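Local coordinates for protein putative alpha-N-acetylgalactosaminidase (Bacillus halodurans C-125, PDB 3CC1) that probably hydrolyses terminal alpha-linked N-acetylgalactosamine residues from glycoconjugates, as a putative alpha-N-acetylgalactosaminidase of the alpha-galactosidase A family, at residues E48-I54 and L108-H113; M115-P119 and S164-S168; I118-Y124 and A136-T142; P219-I224 and R256-W260. All coordinates share one frame; numbering follows the deposited sequence.

Interaction 1 (E48-I54 and L108-H113); sequences EYIVVDI and LKFGIH
L108 opens the pairing by laying its CD1 methyl 3.9 Å from I50 CG1, next to the first rung, where K109 N donates to E48 O. From there the two strands run parallel, 27° apart in direction. The aliphatic part of K109 runs close alongside the E48 carboxylate, while NZ stays beyond salt-bridge distance, and K109 CB lies against Y49 CD1 at 3.7 Å. K109 O takes the amide of I50. F110 sits on the face with I50, V52 and I112; chi1 179° lays its ring beside its own carbonyl carbon, where the ring edge at F110 CE1 meets V52 CG2 at 3.8 Å. G111 binds twice, N to I50 O and O to V52 N; the second donor stands 38° above the carbonyl plane. H113 N closes the ladder on V52 O. The H113 ring points at the first strand: V51 CG1 meets its edge 3.5 Å from H113 CD2, and D53 OD2 sits above one face near the rim, 3.1 Å from H113 CE1. H113 ND1 binds D184 instead, while D53 OD2 takes N17 ND2. An imidazole, probably from the crystallisation liquor, lies beside D53, consistent with a pocket at this end of the strands. These are neighbouring strands of the parallel TIM-type barrel; strand 14-17 flanks 49-52, and helices 28-41 and 97-105 cover the surface carrying I50 and F110.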
loop_
_atom_site.group_PDB
_atom_site.type_symbol
_atom_site.label_atom_id
_atom_site.label_comp_id
_atom_site.label_asym_id
_atom_site.label_seq_id
_atom_site.Cartn_x
_atom_site.Cartn_y
_atom_site.Cartn_z
ATOM N N GLU A 48 16.910 33.097 11.236
ATOM C CA GLU A 48 17.701 34.064 10.518
ATOM C C GLU A 48 17.243 34.507 9.136
ATOM O O GLU A 48 17.574 35.603 8.715
ATOM C CB GLU A 48 19.152 33.617 10.524
ATOM C CG GLU A 48 19.500 32.549 9.645
ATOM C CD GLU A 48 21.017 32.488 9.465
ATOM O OE1 GLU A 48 21.637 33.571 9.582
ATOM O OE2 GLU A 48 21.592 31.381 9.209
ATOM N N TYR A 49 16.508 33.659 8.432
ATOM C CA TYR A 49 16.148 33.940 7.060
ATOM C C TYR A 49 14.751 34.551 6.963
ATOM O O TYR A 49 13.822 34.127 7.641
ATOM C CB TYR A 49 16.194 32.673 6.222
ATOM C CG TYR A 49 17.570 32.203 5.913
ATOM C CD1 TYR A 49 18.315 32.818 4.916
ATOM C CD2 TYR A 49 18.167 31.191 6.660
ATOM C CE1 TYR A 49 19.618 32.423 4.652
ATOM C CE2 TYR A 49 19.452 30.776 6.395
ATOM C CZ TYR A 49 20.172 31.390 5.390
ATOM O OH TYR A 49 21.453 30.981 5.096
ATOM N N ILE A 50 14.643 35.567 6.118
ATOM C CA ILE A 50 13.374 36.227 5.773
ATOM C C ILE A 50 13.220 36.011 4.267
ATOM O O ILE A 50 14.023 36.524 3.462
ATOM C CB ILE A 50 13.396 37.726 6.169
ATOM C CG1 ILE A 50 13.467 37.883 7.721
ATOM C CG2 ILE A 50 12.197 38.507 5.541
ATOM C CD1 ILE A 50 12.162 37.485 8.465
ATOM N N VAL A 51 12.225 35.209 3.893
ATOM C CA VAL A 51 12.155 34.686 2.510
ATOM C C VAL A 51 10.856 35.053 1.837
ATOM O O VAL A 51 9.773 34.771 2.358
ATOM C CB VAL A 51 12.334 33.136 2.447
ATOM C CG1 VAL A 51 12.362 32.616 0.972
ATOM C CG2 VAL A 51 13.607 32.689 3.218
ATOM N N VAL A 52 10.999 35.670 0.661
ATOM C CA VAL A 52 9.876 36.083 -0.147
ATOM C C VAL A 52 9.637 34.974 -1.158
ATOM O O VAL A 52 10.511 34.589 -1.923
ATOM C CB VAL A 52 10.118 37.462 -0.847
ATOM C CG1 VAL A 52 9.022 37.744 -1.891
ATOM C CG2 VAL A 52 10.211 38.606 0.169
ATOM N N ASP A 53 8.453 34.405 -1.116
ATOM C CA ASP A 53 8.134 33.327 -2.036
ATOM C C ASP A 53 7.830 33.857 -3.471
ATOM O O ASP A 53 7.996 35.054 -3.795
ATOM C CB ASP A 53 7.036 32.397 -1.452
ATOM C CG ASP A 53 7.280 30.906 -1.805
ATOM O OD1 ASP A 53 7.107 30.519 -2.964
ATOM O OD2 ASP A 53 7.733 30.145 -0.946
ATOM N N ILE A 54 7.405 32.935 -4.321
ATOM C CA ILE A 54 7.307 33.170 -5.732
ATOM C C ILE A 54 6.316 34.291 -6.096
ATOM O O ILE A 54 5.431 34.658 -5.314
ATOM C CB ILE A 54 6.920 31.894 -6.514
ATOM C CG1 ILE A 54 5.550 31.349 -6.075
ATOM C CG2 ILE A 54 8.003 30.841 -6.432
ATOM C CD1 ILE A 54 4.877 30.407 -7.095
ATOM N N LEU A 108 19.728 39.871 10.071
ATOM C CA LEU A 108 19.042 38.737 9.475
ATOM C C LEU A 108 19.504 38.576 8.028
ATOM O O LEU A 108 20.306 39.347 7.526
ATOM C CB LEU A 108 17.527 38.929 9.574
ATOM C CG LEU A 108 16.859 39.071 10.953
ATOM C CD1 LEU A 108 15.367 39.309 10.767
ATOM C CD2 LEU A 108 17.108 37.834 11.847
ATOM N N LYS A 109 19.014 37.544 7.379
ATOM C CA LYS A 109 19.380 37.202 5.998
ATOM C C LYS A 109 18.139 37.192 5.116
ATOM O O LYS A 109 17.027 36.945 5.593
ATOM C CB LYS A 109 20.081 35.848 5.967
ATOM C CG LYS A 109 21.506 35.916 6.544
ATOM C CD LYS A 109 22.123 34.549 6.749
ATOM C CE LYS A 109 23.580 34.648 7.342
ATOM N NZ LYS A 109 24.430 35.591 6.563
ATOM N N PHE A 110 18.337 37.499 3.830
ATOM C CA PHE A 110 17.249 37.719 2.880
ATOM C C PHE A 110 17.247 36.653 1.796
ATOM O O PHE A 110 18.277 36.330 1.221
ATOM C CB PHE A 110 17.342 39.107 2.212
ATOM C CG PHE A 110 16.237 39.367 1.187
ATOM C CD1 PHE A 110 14.905 39.352 1.562
ATOM C CD2 PHE A 110 16.531 39.553 -0.135
ATOM C CE1 PHE A 110 13.898 39.563 0.640
ATOM C CE2 PHE A 110 15.527 39.800 -1.068
ATOM C CZ PHE A 110 14.221 39.793 -0.689
ATOM N N GLY A 111 16.080 36.063 1.585
ATOM C CA GLY A 111 15.924 35.014 0.611
ATOM C C GLY A 111 14.748 35.239 -0.326
ATOM O O GLY A 111 13.790 35.948 0.001
ATOM N N ILE A 112 14.841 34.622 -1.505
ATOM C CA ILE A 112 13.755 34.621 -2.492
ATOM C C ILE A 112 13.562 33.250 -3.068
ATOM O O ILE A 112 14.470 32.412 -3.040
ATOM C CB ILE A 112 13.990 35.663 -3.673
ATOM C CG1 ILE A 112 15.209 35.271 -4.504
ATOM C CG2 ILE A 112 14.137 37.111 -3.106
ATOM C CD1 ILE A 112 15.574 36.258 -5.646
ATOM N N HIS A 113 12.348 33.013 -3.584
ATOM C CA HIS A 113 12.083 31.862 -4.470
ATOM C C HIS A 113 11.980 32.343 -5.871
ATOM O O HIS A 113 11.384 33.367 -6.144
ATOM C CB HIS A 113 10.765 31.136 -4.140
ATOM C CG HIS A 113 10.800 30.293 -2.905
ATOM N ND1 HIS A 113 10.077 29.113 -2.793
ATOM C CD2 HIS A 113 11.400 30.490 -1.703
ATOM C CE1 HIS A 113 10.302 28.593 -1.592
ATOM N NE2 HIS A 113 11.089 29.413 -0.908
#

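Interaction 2 (M115-P119 and S164-S168); sequences MRGIP and SYYNS. With SO4 (sulfate ion), chain D.
G117 and the start of strand 118-119 face one turn of helix 162-175, with G117 CA 8.5 Å from Y166 CA and I118 CA 8.2 Å from Y165 CA, so two tyrosine side chains span the gap. Y165 leaves the helix with CG anti to its backbone N (chi1 -177°), which carries the ring toward I118. I118 CD1 stands over the centre of the Y165 ring, 3.9 Å from its centroid and 10° off the normal, a CH-pi contact, and I118 CG1 is 3.6 Å from Y165 CZ. G117 O approaches the same ring at its edge, 3.5 Å from Y165 CE2. P119 CD is 3.2 Å from Y165 OH, which is hydrogen-bonded to G78 O. Y166 reaches G117 itself with its hydroxyl: Y166 OH accepts a weak, bent bond from G117 N (2.8 Å, 129°) and also pairs with E198, whose carboxylate forms a salt bridge with R116; one glutamate thus ties tyrosine and arginine together. R116 has a second acidic partner in D185. At the N-terminal end of the helix, S164 N and OG, with G161 N, bind a sulfate, probably from the crystallisation liquor. Buried throughout, the contact joins the chain just beyond barrel strand 109-115 to helix 162-175, with strand 152-155 beside I118, helix 196-208 against Y166, and I139 of helix 136-139 touching both I118 and Y165.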
loop_
_atom_site.group_PDB
_atom_site.type_symbol
_atom_site.label_atom_id
_atom_site.label_comp_id
_atom_site.label_asym_id
_atom_site.label_seq_id
_atom_site.Cartn_x
_atom_site.Cartn_y
_atom_site.Cartn_z
HETATM N N MSE A 115 11.279 30.742 -10.028
HETATM C CA MSE A 115 10.865 29.666 -10.898
HETATM C C MSE A 115 11.984 29.344 -11.882
HETATM O O MSE A 115 12.703 30.231 -12.383
HETATM C CB MSE A 115 9.633 30.085 -11.701
HETATM C CG MSE A 115 8.447 30.443 -10.837
HETATM SE SE MSE A 115 7.598 28.890 -10.030
HETATM C CE MSE A 115 7.206 27.863 -11.652
ATOM N N ARG A 116 12.186 28.063 -12.085
ATOM C CA ARG A 116 13.093 27.590 -13.100
ATOM C C ARG A 116 12.759 28.215 -14.440
ATOM O O ARG A 116 11.587 28.299 -14.815
ATOM C CB ARG A 116 12.928 26.084 -13.242
ATOM C CG ARG A 116 13.762 25.446 -14.334
ATOM C CD ARG A 116 13.358 23.981 -14.561
ATOM N NE ARG A 116 11.992 23.830 -15.041
ATOM C CZ ARG A 116 11.652 23.699 -16.326
ATOM N NH1 ARG A 116 12.565 23.730 -17.267
ATOM N NH2 ARG A 116 10.394 23.569 -16.674
ATOM N N GLY A 117 13.812 28.571 -15.173
ATOM C CA GLY A 117 13.697 28.978 -16.579
ATOM C C GLY A 117 13.842 30.462 -16.851
ATOM O O GLY A 117 14.520 31.216 -16.132
ATOM N N ILE A 118 13.179 30.872 -17.915
ATOM C CA ILE A 118 13.260 32.217 -18.415
ATOM C C ILE A 118 11.824 32.670 -18.723
ATOM O O ILE A 118 11.021 31.887 -19.171
ATOM C CB ILE A 118 14.123 32.255 -19.718
ATOM C CG1 ILE A 118 14.330 33.690 -20.202
ATOM C CG2 ILE A 118 13.501 31.378 -20.834
ATOM C CD1 ILE A 118 15.401 33.833 -21.302
ATOM N N PRO A 119 11.489 33.932 -18.460
ATOM C CA PRO A 119 10.079 34.241 -18.575
ATOM C C PRO A 119 9.561 34.103 -19.990
ATOM O O PRO A 119 10.244 34.412 -20.933
ATOM C CB PRO A 119 10.021 35.714 -18.134
ATOM C CG PRO A 119 11.180 35.859 -17.197
ATOM C CD PRO A 119 12.257 35.042 -17.833
ATOM N N SER A 164 24.836 31.907 -19.706
ATOM C CA SER A 164 24.953 33.365 -19.551
ATOM C C SER A 164 23.704 33.948 -18.923
ATOM O O SER A 164 23.774 34.830 -18.052
ATOM C CB SER A 164 25.212 34.061 -20.889
ATOM O OG SER A 164 26.502 33.748 -21.374
ATOM N N TYR A 165 22.557 33.452 -19.363
ATOM C CA TYR A 165 21.288 33.867 -18.764
ATOM C C TYR A 165 21.246 33.608 -17.274
ATOM O O TYR A 165 20.954 34.505 -16.486
ATOM C CB TYR A 165 20.092 33.203 -19.448
ATOM C CG TYR A 165 18.827 33.705 -18.851
ATOM C CD1 TYR A 165 18.447 35.028 -19.021
ATOM C CD2 TYR A 165 18.072 32.919 -18.011
ATOM C CE1 TYR A 165 17.307 35.546 -18.397
ATOM C CE2 TYR A 165 16.915 33.416 -17.410
ATOM C CZ TYR A 165 16.539 34.724 -17.580
ATOM O OH TYR A 165 15.363 35.206 -16.973
ATOM N N TYR A 166 21.565 32.383 -16.875
ATOM C CA TYR A 166 21.547 32.046 -15.452
ATOM C C TYR A 166 22.600 32.843 -14.687
ATOM O O TYR A 166 22.364 33.303 -13.588
ATOM C CB TYR A 166 21.641 30.510 -15.242
ATOM C CG TYR A 166 20.281 29.821 -15.343
ATOM C CD1 TYR A 166 19.245 30.205 -14.532
ATOM C CD2 TYR A 166 20.035 28.809 -16.260
ATOM C CE1 TYR A 166 18.020 29.588 -14.587
ATOM C CE2 TYR A 166 18.794 28.179 -16.330
ATOM C CZ TYR A 166 17.794 28.565 -15.497
ATOM O OH TYR A 166 16.556 27.932 -15.551
ATOM N N ASN A 167 23.760 33.039 -15.293
ATOM C CA ASN A 167 24.809 33.852 -14.684
ATOM C C ASN A 167 24.280 35.234 -14.368
ATOM O O ASN A 167 24.505 35.764 -13.273
ATOM C CB ASN A 167 26.014 34.001 -15.629
ATOM C CG ASN A 167 26.862 32.751 -15.693
ATOM O OD1 ASN A 167 26.653 31.799 -14.918
ATOM N ND2 ASN A 167 27.812 32.731 -16.621
ATOM N N SER A 168 23.558 35.793 -15.339
ATOM C CA SER A 168 22.991 37.146 -15.240
ATOM C C SER A 168 21.957 37.255 -14.121
ATOM O O SER A 168 21.824 38.297 -13.515
ATOM C CB SER A 168 22.382 37.618 -16.581
ATOM O OG SER A 168 21.050 37.142 -16.807
HETATM S S SO4 D . 27.412 30.519 -22.671
HETATM O O1 SO4 D . 28.274 29.980 -21.623
HETATM O O2 SO4 D . 26.867 29.510 -23.568
HETATM O O3 SO4 D . 28.173 31.432 -23.495
HETATM O O4 SO4 D . 26.305 31.293 -22.099
#

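Interaction 3 (I118-Y124 and A136-T142); sequences IPRQAVY and AREIAHT
R137 reaches across to the helix that begins at R120, and its side chain can be traced outward from CB. CB itself starts off to one side. CG stands anti to the carbonyl carbon; R137 CG lies 3.2 Å from V123 O and farther, 4.0 Å, from V123 CG1. CD continues past the same carbonyl. R137 NE then donates to V123 O at 2.8 Å in a nearly straight bond (171°), with the oxygen almost exactly in the guanidinium plane. At the tip, R137 NH2 donates to Y124 O at 2.7 Å; this bond is more bent (137°), and the oxygen lies 25° out of that plane. The extended run from CG to NE brings the flat group edge-on to two successive carbonyls, and the paired bonds fix its rotation. The segments belong to an excursion that follows barrel strand 109-115 and includes a small antiparallel sheet, with 118-119 and 140-141 as its outer strands and 152-155 between them. Inside the excursion the remaining contacts are made mostly by apolar side chains. A136 points its CB at helix 120-125, 3.3 Å from A122 O, and A136 CB also meets I118 CD1 at 3.7 Å. That same I118 methyl touches I139 CD1, the two side chains crossing at about a right angle, while I118 CG2 faces A140 CB. V123 CG2 presses on A140 CB at 3.4 Å, tighter than usual van der Waals contact. Strand 152-155 packs against I118 and V123.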
loop_
_atom_site.group_PDB
_atom_site.type_symbol
_atom_site.label_atom_id
_atom_site.label_comp_id
_atom_site.label_asym_id
_atom_site.label_seq_id
_atom_site.Cartn_x
_atom_site.Cartn_y
_atom_site.Cartn_z
ATOM N N ILE A 118 13.179 30.872 -17.915
ATOM C CA ILE A 118 13.260 32.217 -18.415
ATOM C C ILE A 118 11.824 32.670 -18.723
ATOM O O ILE A 118 11.021 31.887 -19.171
ATOM C CB ILE A 118 14.123 32.255 -19.718
ATOM C CG1 ILE A 118 14.330 33.690 -20.202
ATOM C CG2 ILE A 118 13.501 31.378 -20.834
ATOM C CD1 ILE A 118 15.401 33.833 -21.302
ATOM N N PRO A 119 11.489 33.932 -18.460
ATOM C CA PRO A 119 10.079 34.241 -18.575
ATOM C C PRO A 119 9.561 34.103 -19.990
ATOM O O PRO A 119 10.244 34.412 -20.933
ATOM C CB PRO A 119 10.021 35.714 -18.134
ATOM C CG PRO A 119 11.180 35.859 -17.197
ATOM C CD PRO A 119 12.257 35.042 -17.833
ATOM N N ARG A 120 8.329 33.660 -20.123
ATOM C CA ARG A 120 7.751 33.575 -21.438
ATOM C C ARG A 120 7.714 34.964 -22.088
ATOM O O ARG A 120 7.769 35.113 -23.292
ATOM C CB ARG A 120 6.329 33.014 -21.319
ATOM C CG ARG A 120 6.283 31.585 -20.809
ATOM C CD ARG A 120 4.909 31.013 -21.121
ATOM N NE ARG A 120 4.740 29.736 -20.472
ATOM C CZ ARG A 120 3.654 28.985 -20.608
ATOM N NH1 ARG A 120 2.691 29.368 -21.419
ATOM N NH2 ARG A 120 3.531 27.869 -19.935
ATOM N N GLN A 121 7.554 35.963 -21.239
ATOM C CA GLN A 121 7.510 37.364 -21.626
ATOM C C GLN A 121 8.836 37.816 -22.280
ATOM O O GLN A 121 8.827 38.607 -23.230
ATOM C CB GLN A 121 7.201 38.199 -20.405
ATOM C CG GLN A 121 6.989 39.671 -20.711
ATOM C CD GLN A 121 6.503 40.427 -19.458
ATOM O OE1 GLN A 121 5.482 40.091 -18.889
ATOM N NE2 GLN A 121 7.241 41.441 -19.052
ATOM N N ALA A 122 9.955 37.281 -21.779
ATOM C CA ALA A 122 11.264 37.498 -22.385
ATOM C C ALA A 122 11.325 36.840 -23.755
ATOM O O ALA A 122 11.892 37.374 -24.693
ATOM C CB ALA A 122 12.386 36.981 -21.465
ATOM N N VAL A 123 10.716 35.684 -23.885
ATOM C CA VAL A 123 10.762 34.956 -25.160
ATOM C C VAL A 123 9.942 35.751 -26.177
ATOM O O VAL A 123 10.379 36.002 -27.291
ATOM C CB VAL A 123 10.326 33.481 -24.995
ATOM C CG1 VAL A 123 10.178 32.826 -26.352
ATOM C CG2 VAL A 123 11.335 32.707 -24.099
ATOM N N TYR A 124 8.757 36.203 -25.751
ATOM C CA TYR A 124 7.894 37.054 -26.590
ATOM C C TYR A 124 8.642 38.275 -27.084
ATOM O O TYR A 124 8.612 38.593 -28.257
ATOM C CB TYR A 124 6.675 37.525 -25.794
ATOM C CG TYR A 124 5.858 38.645 -26.429
ATOM C CD1 TYR A 124 5.170 38.461 -27.621
ATOM C CD2 TYR A 124 5.732 39.874 -25.793
ATOM C CE1 TYR A 124 4.408 39.490 -28.168
ATOM C CE2 TYR A 124 4.994 40.894 -26.331
ATOM C CZ TYR A 124 4.329 40.699 -27.506
ATOM O OH TYR A 124 3.591 41.749 -28.012
ATOM N N ALA A 136 16.551 35.641 -25.888
ATOM C CA ALA A 136 15.706 34.714 -25.171
ATOM C C ALA A 136 15.191 33.618 -26.077
ATOM O O ALA A 136 15.138 32.456 -25.686
ATOM C CB ALA A 136 14.520 35.441 -24.478
ATOM N N ARG A 137 14.807 33.973 -27.287
ATOM C CA ARG A 137 14.261 32.980 -28.206
ATOM C C ARG A 137 15.290 31.955 -28.601
ATOM O O ARG A 137 14.942 30.834 -28.970
ATOM C CB ARG A 137 13.691 33.625 -29.457
ATOM C CG ARG A 137 12.480 34.461 -29.154
ATOM C CD ARG A 137 11.887 35.081 -30.410
ATOM N NE ARG A 137 10.716 35.860 -30.033
ATOM C CZ ARG A 137 9.878 36.399 -30.896
ATOM N NH1 ARG A 137 10.085 36.241 -32.196
ATOM N NH2 ARG A 137 8.828 37.080 -30.467
ATOM N N GLU A 138 16.555 32.331 -28.528
ATOM C CA GLU A 138 17.627 31.448 -28.973
ATOM C C GLU A 138 18.080 30.473 -27.902
ATOM O O GLU A 138 18.836 29.557 -28.189
ATOM C CB GLU A 138 18.815 32.265 -29.460
ATOM C CG GLU A 138 18.464 33.061 -30.684
ATOM C CD GLU A 138 19.588 33.991 -31.163
ATOM O OE1 GLU A 138 20.147 34.773 -30.378
ATOM O OE2 GLU A 138 19.896 33.934 -32.361
ATOM N N ILE A 139 17.618 30.690 -26.676
ATOM C CA ILE A 139 18.018 29.859 -25.555
ATOM C C ILE A 139 16.842 29.154 -24.884
ATOM O O ILE A 139 17.069 28.238 -24.124
ATOM C CB ILE A 139 18.891 30.616 -24.500
ATOM C CG1 ILE A 139 18.082 31.678 -23.730
ATOM C CG2 ILE A 139 20.133 31.219 -25.165
ATOM C CD1 ILE A 139 18.714 32.090 -22.297
ATOM N N ALA A 140 15.603 29.558 -25.167
ATOM C CA ALA A 140 14.432 28.980 -24.514
ATOM C C ALA A 140 14.099 27.624 -25.102
ATOM O O ALA A 140 14.374 27.306 -26.261
ATOM C CB ALA A 140 13.188 29.914 -24.586
ATOM N N HIS A 141 13.550 26.799 -24.251
ATOM C CA HIS A 141 13.062 25.500 -24.633
ATOM C C HIS A 141 11.553 25.558 -24.429
ATOM O O HIS A 141 11.074 25.285 -23.354
ATOM C CB HIS A 141 13.690 24.481 -23.703
ATOM C CG HIS A 141 13.639 23.090 -24.227
ATOM N ND1 HIS A 141 13.950 21.994 -23.448
ATOM C CD2 HIS A 141 13.289 22.611 -25.449
ATOM C CE1 HIS A 141 13.789 20.895 -24.172
ATOM N NE2 HIS A 141 13.386 21.240 -25.387
ATOM N N THR A 142 10.819 25.978 -25.461
ATOM C CA THR A 142 9.415 26.330 -25.283
ATOM C C THR A 142 8.500 25.113 -25.064
ATOM O O THR A 142 7.354 25.253 -24.664
ATOM C CB THR A 142 8.900 27.218 -26.434
ATOM O OG1 THR A 142 9.087 26.523 -27.649
ATOM C CG2 THR A 142 9.652 28.541 -26.476
#

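Interaction 4 (P219-I224 and R256-W260); sequences PGPAPI and RCEVW
W260 and P221 meet with P221 CD set over one face of the indole, the two side chains crossing: P221 CD stands 4.1 Å from the centroid of the five-membered ring of W260, 20° off its normal, a CH-pi contact. The indole edge serves another partner. W260 NE1 donates to P219 O at 2.9 Å (158°), the oxygen lying in the ring plane, although seen from the carbonyl the donor sits well above its plane. With CG anti to its backbone N (chi1 -169°), W260 stretches from the helix toward the loop and uses face and edge at once. P221 follows a cis peptide bond, and its ring fits against one side of the helix: P221 CB faces R256 CB at 4.0 Å, and P221 CG packs on C257 SG at the same distance. The loop 219-224 follows strand 214-216 of the TIM-type barrel, and the helix it leans on is 247-262. R256 folds back through bends at chi2 and chi3. R256 CG lies 4.0 Å from both I224 CG1 and I224 CD1, the side chains crossing at a slant, while V259 CB lies over one face of the guanidinium. A water in the guanidinium plane accepts from R256 NE; its very short approach to P221 O makes a bridge to the loop doubtful. P270 touches both P221 and W260, and M253, one turn earlier on the same helix, packs against P221 and I224.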
loop_
_atom_site.group_PDB
_atom_site.type_symbol
_atom_site.label_atom_id
_atom_site.label_comp_id
_atom_site.label_asym_id
_atom_site.label_seq_id
_atom_site.Cartn_x
_atom_site.Cartn_y
_atom_site.Cartn_z
ATOM N N PRO A 219 14.686 18.656 -2.901
ATOM C CA PRO A 219 15.178 17.317 -2.576
ATOM C C PRO A 219 14.073 16.404 -2.087
ATOM O O PRO A 219 14.276 15.190 -1.946
ATOM C CB PRO A 219 16.205 17.589 -1.459
ATOM C CG PRO A 219 15.693 18.811 -0.776
ATOM C CD PRO A 219 15.038 19.650 -1.874
ATOM N N GLY A 220 12.907 16.975 -1.842
ATOM C CA GLY A 220 11.827 16.228 -1.174
ATOM C C GLY A 220 12.104 16.085 0.328
ATOM O O GLY A 220 13.108 16.604 0.843
ATOM N N PRO A 221 11.224 15.384 1.051
ATOM C CA PRO A 221 10.043 14.630 0.619
ATOM C C PRO A 221 8.751 15.446 0.395
ATOM O O PRO A 221 7.759 14.887 -0.085
ATOM C CB PRO A 221 9.843 13.639 1.763
ATOM C CG PRO A 221 10.307 14.370 2.959
ATOM C CD PRO A 221 11.466 15.239 2.497
ATOM N N ALA A 222 8.745 16.738 0.753
ATOM C CA ALA A 222 7.677 17.637 0.383
ATOM C C ALA A 222 8.126 18.391 -0.850
ATOM O O ALA A 222 9.294 18.716 -0.984
ATOM C CB ALA A 222 7.323 18.652 1.528
ATOM N N PRO A 223 7.204 18.667 -1.779
ATOM C CA PRO A 223 5.788 18.307 -1.812
ATOM C C PRO A 223 5.569 16.858 -2.162
ATOM O O PRO A 223 6.431 16.198 -2.784
ATOM C CB PRO A 223 5.217 19.243 -2.892
ATOM C CG PRO A 223 6.397 19.392 -3.843
ATOM C CD PRO A 223 7.570 19.537 -2.909
ATOM N N ILE A 224 4.462 16.339 -1.681
ATOM C CA ILE A 224 4.087 14.941 -1.933
ATOM C C ILE A 224 3.512 14.854 -3.343
ATOM O O ILE A 224 2.613 15.600 -3.706
ATOM C CB ILE A 224 3.067 14.369 -0.871
ATOM C CG1 ILE A 224 3.572 14.594 0.574
ATOM C CG2 ILE A 224 2.802 12.870 -1.139
ATOM C CD1 ILE A 224 2.630 14.121 1.686
ATOM N N ARG A 256 6.514 9.322 3.919
ATOM C CA ARG A 256 7.348 9.936 2.880
ATOM C C ARG A 256 8.766 10.153 3.401
ATOM O O ARG A 256 9.738 9.902 2.697
ATOM C CB ARG A 256 6.740 11.238 2.348
ATOM C CG ARG A 256 5.369 11.144 1.642
ATOM C CD ARG A 256 5.268 9.908 0.723
ATOM N NE ARG A 256 6.311 9.908 -0.299
ATOM C CZ ARG A 256 6.728 8.846 -1.003
ATOM N NH1 ARG A 256 6.196 7.636 -0.809
ATOM N NH2 ARG A 256 7.688 9.008 -1.923
ATOM N N CYS A 257 8.880 10.542 4.664
ATOM C CA CYS A 257 10.182 10.616 5.331
ATOM C C CYS A 257 10.923 9.291 5.437
ATOM O O CYS A 257 12.144 9.211 5.170
ATOM C CB CYS A 257 10.072 11.205 6.718
ATOM S SG CYS A 257 9.821 12.964 6.686
ATOM N N GLU A 258 10.207 8.245 5.830
ATOM C CA GLU A 258 10.816 6.921 5.891
ATOM C C GLU A 258 11.345 6.534 4.536
ATOM O O GLU A 258 12.473 6.090 4.443
ATOM C CB GLU A 258 9.850 5.827 6.332
ATOM C CG GLU A 258 9.318 5.994 7.741
ATOM C CD GLU A 258 7.948 5.252 7.933
ATOM O OE1 GLU A 258 7.825 4.138 7.351
ATOM O OE2 GLU A 258 7.064 5.778 8.660
ATOM N N VAL A 259 10.552 6.747 3.487
ATOM C CA VAL A 259 10.969 6.404 2.126
ATOM C C VAL A 259 12.212 7.245 1.679
ATOM O O VAL A 259 13.167 6.747 1.104
ATOM C CB VAL A 259 9.769 6.570 1.121
ATOM C CG1 VAL A 259 10.226 6.457 -0.301
ATOM C CG2 VAL A 259 8.675 5.523 1.432
ATOM N N TRP A 260 12.186 8.526 1.987
ATOM C CA TRP A 260 13.252 9.435 1.649
ATOM C C TRP A 260 14.599 8.992 2.253
ATOM O O TRP A 260 15.664 9.066 1.613
ATOM C CB TRP A 260 12.871 10.825 2.167
ATOM C CG TRP A 260 13.733 11.903 1.675
ATOM C CD1 TRP A 260 13.534 12.687 0.555
ATOM C CD2 TRP A 260 14.954 12.331 2.261
ATOM N NE1 TRP A 260 14.587 13.567 0.423
ATOM C CE2 TRP A 260 15.467 13.373 1.456
ATOM C CE3 TRP A 260 15.663 11.950 3.400
ATOM C CZ2 TRP A 260 16.662 14.044 1.763
ATOM C CZ3 TRP A 260 16.866 12.597 3.698
ATOM C CH2 TRP A 260 17.362 13.628 2.867
HETATM O O HOH W 1 7.673 12.600 -1.102
#

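Along the chain, interaction 1 closes before interactions 2 and 3 open, and interaction 4 comes last. Interaction 1 joins two strands of the parallel barrel sheet. The chain leaving its second strand, 109-115, runs through R116 and G117 into 118-119, which interactions 2 and 3 share; their centres are about 10 Å apart, and Y165 CB meets I139 CD1 at 3.4 Å. Interaction 1 touches interaction 2 through I54 CG2 and M115 SE, 4.1 Å apart. Interaction 4 lies apart, its centre about 23 Å from that of interaction 1 and about 32 Å from that of interaction 3. Together the contacts tie barrel strands to one another and to the segments that follow them.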